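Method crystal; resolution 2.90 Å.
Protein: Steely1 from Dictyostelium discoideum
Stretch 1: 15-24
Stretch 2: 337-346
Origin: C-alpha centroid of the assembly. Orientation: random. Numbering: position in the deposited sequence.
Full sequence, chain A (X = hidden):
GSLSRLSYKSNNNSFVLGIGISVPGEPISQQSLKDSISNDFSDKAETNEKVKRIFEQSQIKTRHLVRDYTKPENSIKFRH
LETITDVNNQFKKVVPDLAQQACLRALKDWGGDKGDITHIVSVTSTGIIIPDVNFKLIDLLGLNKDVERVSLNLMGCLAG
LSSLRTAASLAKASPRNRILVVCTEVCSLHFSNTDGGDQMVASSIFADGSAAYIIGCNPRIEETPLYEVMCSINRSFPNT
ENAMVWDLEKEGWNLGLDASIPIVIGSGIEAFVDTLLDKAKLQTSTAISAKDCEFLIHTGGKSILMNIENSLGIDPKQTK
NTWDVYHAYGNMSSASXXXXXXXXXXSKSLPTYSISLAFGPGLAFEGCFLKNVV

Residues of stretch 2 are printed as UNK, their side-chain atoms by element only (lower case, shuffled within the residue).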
# COMPACT_ATOMS: atom_id res chain seq x y z
N PHE A 15 21.36 2.68 -5.88
CA PHE A 15 21.51 3.14 -7.26
C PHE A 15 20.35 2.65 -8.11
O PHE A 15 19.90 1.52 -7.95
CB PHE A 15 22.78 2.60 -7.91
CG PHE A 15 24.03 3.29 -7.48
CD1 PHE A 15 24.62 3.02 -6.24
CD2 PHE A 15 24.63 4.22 -8.32
CE1 PHE A 15 25.78 3.67 -5.85
CE2 PHE A 15 25.79 4.88 -7.94
CZ PHE A 15 26.37 4.60 -6.70
N VAL A 16 19.88 3.47 -9.04
CA VAL A 16 18.80 3.06 -9.93
C VAL A 16 19.56 2.34 -11.04
O VAL A 16 20.30 2.98 -11.79
CB VAL A 16 18.10 4.28 -10.53
CG1 VAL A 16 17.09 3.90 -11.41
CG2 VAL A 16 17.42 5.01 -9.55
N LEU A 17 19.38 1.03 -11.16
CA LEU A 17 20.09 0.23 -12.15
C LEU A 17 19.39 -0.02 -13.50
O LEU A 17 19.97 -0.64 -14.40
CB LEU A 17 20.48 -1.11 -11.52
CG LEU A 17 21.23 -0.99 -10.19
CD1 LEU A 17 21.40 -2.36 -9.58
CD2 LEU A 17 22.57 -0.33 -10.41
N GLY A 18 18.16 0.45 -13.63
CA GLY A 18 17.45 0.27 -14.88
C GLY A 18 16.05 0.84 -14.82
O GLY A 18 15.44 0.85 -13.76
N ILE A 19 15.53 1.31 -15.95
CA ILE A 19 14.19 1.87 -16.01
C ILE A 19 13.46 1.45 -17.28
O ILE A 19 14.07 1.27 -18.33
CB ILE A 19 14.21 3.40 -16.00
CG1 ILE A 19 15.14 3.91 -14.90
CG2 ILE A 19 12.80 3.92 -15.82
CD1 ILE A 19 15.44 5.39 -15.03
N GLY A 20 12.15 1.32 -17.18
CA GLY A 20 11.38 0.94 -18.35
C GLY A 20 9.99 1.51 -18.21
O GLY A 20 9.45 1.58 -17.10
N ILE A 21 9.42 1.94 -19.32
CA ILE A 21 8.08 2.49 -19.29
C ILE A 21 7.16 1.68 -20.18
O ILE A 21 7.60 0.80 -20.92
CB ILE A 21 8.05 3.95 -19.78
CG1 ILE A 21 8.62 4.03 -21.20
CG2 ILE A 21 8.87 4.82 -18.86
CD1 ILE A 21 8.28 5.31 -21.91
N SER A 22 5.88 1.98 -20.11
CA SER A 22 4.87 1.29 -20.91
C SER A 22 3.59 2.10 -20.88
O SER A 22 3.15 2.53 -19.82
CB SER A 22 4.63 -0.11 -20.33
OG SER A 22 3.56 -0.74 -21.01
N VAL A 23 2.99 2.33 -22.04
CA VAL A 23 1.76 3.11 -22.09
C VAL A 23 0.72 2.46 -22.97
O VAL A 23 1.05 1.70 -23.88
CB VAL A 23 2.02 4.56 -22.60
CG1 VAL A 23 2.85 5.31 -21.60
CG2 VAL A 23 2.72 4.52 -23.96
N PRO A 24 -0.56 2.74 -22.71
CA PRO A 24 -1.63 2.16 -23.51
C PRO A 24 -1.78 2.84 -24.87
O PRO A 24 -1.86 4.07 -24.94
CB PRO A 24 -2.85 2.35 -22.63
CG PRO A 24 -2.54 3.59 -21.91
CD PRO A 24 -1.09 3.48 -21.56
N UNK A 337 6.82 10.65 -12.63
CA UNK A 337 8.15 10.94 -12.11
C UNK A 337 9.17 10.06 -12.79
O UNK A 337 10.11 10.52 -13.40
c UNK A 337 9.20 11.57 -9.95
c UNK A 337 6.83 10.59 -9.98
c UNK A 337 8.24 10.62 -10.62
N UNK A 338 8.96 8.76 -12.64
CA UNK A 338 9.82 7.74 -13.23
C UNK A 338 9.95 7.97 -14.73
O UNK A 338 11.05 7.88 -15.27
c UNK A 338 8.98 6.21 -11.45
c UNK A 338 9.27 6.35 -12.95
c UNK A 338 10.24 5.29 -13.42
c UNK A 338 10.17 6.42 -10.54
N UNK A 339 8.85 8.26 -15.42
CA UNK A 339 8.89 8.51 -16.86
C UNK A 339 9.93 9.59 -17.18
O UNK A 339 10.72 9.45 -18.12
c UNK A 339 5.09 5.90 -19.16
c UNK A 339 5.62 6.93 -19.95
c UNK A 339 6.43 7.92 -19.36
c UNK A 339 6.70 7.89 -18.00
c UNK A 339 7.53 8.98 -17.37
c UNK A 339 5.37 5.87 -17.79
c UNK A 339 6.17 6.87 -17.22
N UNK A 340 9.92 10.66 -16.38
CA UNK A 340 10.86 11.76 -16.56
C UNK A 340 12.29 11.26 -16.33
O UNK A 340 13.18 11.55 -17.13
c UNK A 340 10.57 12.92 -15.59
c UNK A 340 11.68 13.96 -15.69
c UNK A 340 9.23 13.55 -15.92
N UNK A 341 12.52 10.53 -15.25
CA UNK A 341 13.85 10.00 -14.97
C UNK A 341 14.37 9.18 -16.16
O UNK A 341 15.54 9.28 -16.53
c UNK A 341 13.85 9.14 -13.70
c UNK A 341 13.70 9.95 -12.43
s UNK A 341 13.53 8.92 -10.98
c UNK A 341 15.15 8.74 -10.47
N UNK A 342 13.50 8.36 -16.75
CA UNK A 342 13.87 7.54 -17.89
C UNK A 342 14.37 8.41 -19.05
O UNK A 342 15.53 8.30 -19.45
o UNK A 342 11.91 6.67 -20.62
o UNK A 342 13.70 5.48 -20.17
c UNK A 342 12.67 6.70 -18.36
c UNK A 342 12.77 6.25 -19.82
N UNK A 343 13.51 9.27 -19.55
CA UNK A 343 13.86 10.14 -20.66
C UNK A 343 15.03 11.07 -20.36
O UNK A 343 15.71 11.50 -21.27
c UNK A 343 12.61 10.92 -21.08
c UNK A 343 13.35 14.19 -22.47
n UNK A 343 13.20 13.34 -21.46
c UNK A 343 12.85 12.23 -23.31
c UNK A 343 12.88 12.10 -21.96
n UNK A 343 13.15 13.54 -23.60
N UNK A 344 15.28 11.34 -19.08
CA UNK A 344 16.37 12.23 -18.68
C UNK A 344 17.75 11.59 -18.82
O UNK A 344 18.72 12.26 -19.20
c UNK A 344 16.15 12.72 -17.26
N UNK A 345 17.85 10.30 -18.50
CA UNK A 345 19.12 9.60 -18.60
C UNK A 345 19.48 9.34 -20.06
O UNK A 345 20.57 8.86 -20.37
c UNK A 345 19.11 8.29 -17.79
c UNK A 345 18.11 6.60 -19.43
c UNK A 345 16.88 4.46 -19.31
c UNK A 345 17.97 7.32 -18.10
n UNK A 345 17.89 3.87 -18.68
n UNK A 345 15.77 3.78 -19.55
n UNK A 345 16.97 5.73 -19.68
N UNK A 346 18.54 9.64 -20.95
CA UNK A 346 18.77 9.47 -22.36
C UNK A 346 19.51 10.71 -22.87
O UNK A 346 20.15 10.69 -23.91
c UNK A 346 14.47 8.27 -23.73
c UNK A 346 16.77 7.94 -22.71
c UNK A 346 15.75 7.45 -23.74
n UNK A 346 13.45 7.75 -24.68
c UNK A 346 17.45 9.26 -23.10

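Position 337 carries three carbons, one bearing the other two, and is out of reach of stretch 1. That fork at the first atom is Val 337, which takes no part in this contact. Position 338 has four carbons, forked at the first, with one arm two carbons long; it points toward the strand, its carbons against Ile 19, and is Ile 338, whose CG2 lies 3.8 Å from Ile 19 CG2.

Position 339 is one carbon followed by a six-carbon ring with no heteroatom. Its CA-to-CB bond leaves sideways, but the ring comes nearer and lies against Ile 21, with Ser 22 and Val 23 at its edge; it is Phe 339. Ile 21 CG2 sits 3.6 Å from the centroid of the Phe 339 ring, almost on the ring normal, a CH-pi contact over one face. At the edge, Val 23 CG1 approaches Phe 339 CZ to 3.4 Å.

Position 340 again shows three carbons, one bearing two, and is out of reach: Val 340. Position 341 is an unbranched run of two carbons, a sulfur and a carbon, reaching Ile 19 and Val 16, a chain that only methionine provides: Met 341. Its CB is 4.3 Å from Ile 19 CD1, and its terminal CE reaches Val 16 CG2 at 4.5 Å.

Position 342 has two carbons, the second holding two oxygens, with carbon against Ile 19 and an oxygen near Ile 21: the carboxylate of Asp 342. Its CB packs 3.8 Å from Ile 19 CG2, so even an acidic residue contributes carbon surface here. Position 343, one carbon and a five-membered ring of three carbons and two nitrogens, is His 343; its end leads away from the strand. The single carbon at 344 is Ala 344, also out of reach.

Position 345 has three carbons, a nitrogen, and a carbon with two more nitrogens, one of them at Ile 19 O: the guanidinium of Arg 345. Its NH2 donates to Ile 19 O at 3.3 Å and forms a salt bridge with Asp 342 OD1 at 2.7 Å. Position 346, four carbons in a row ending in nitrogen, is Lys 346, exposed and without a contact.

From Ile 19 on, every second residue points toward the helix; Val 16 joins them out of step, after a break in the alternation at Leu 17. Gly 18 and Gly 20 have no side chains. Stretch 2 answers with 338, 341, 342 and 345, a stripe spaced by three and four, and with the ring of 339. Ile 19 is the hub, touching four residues of stretch 2 and giving up the largest area. The one hydrogen bond across the stretches uses its backbone carbonyl, and Asp 342 helps to hold the donating arginine in place.

Stretch 2, residues 337-346: VIFVMDHARK
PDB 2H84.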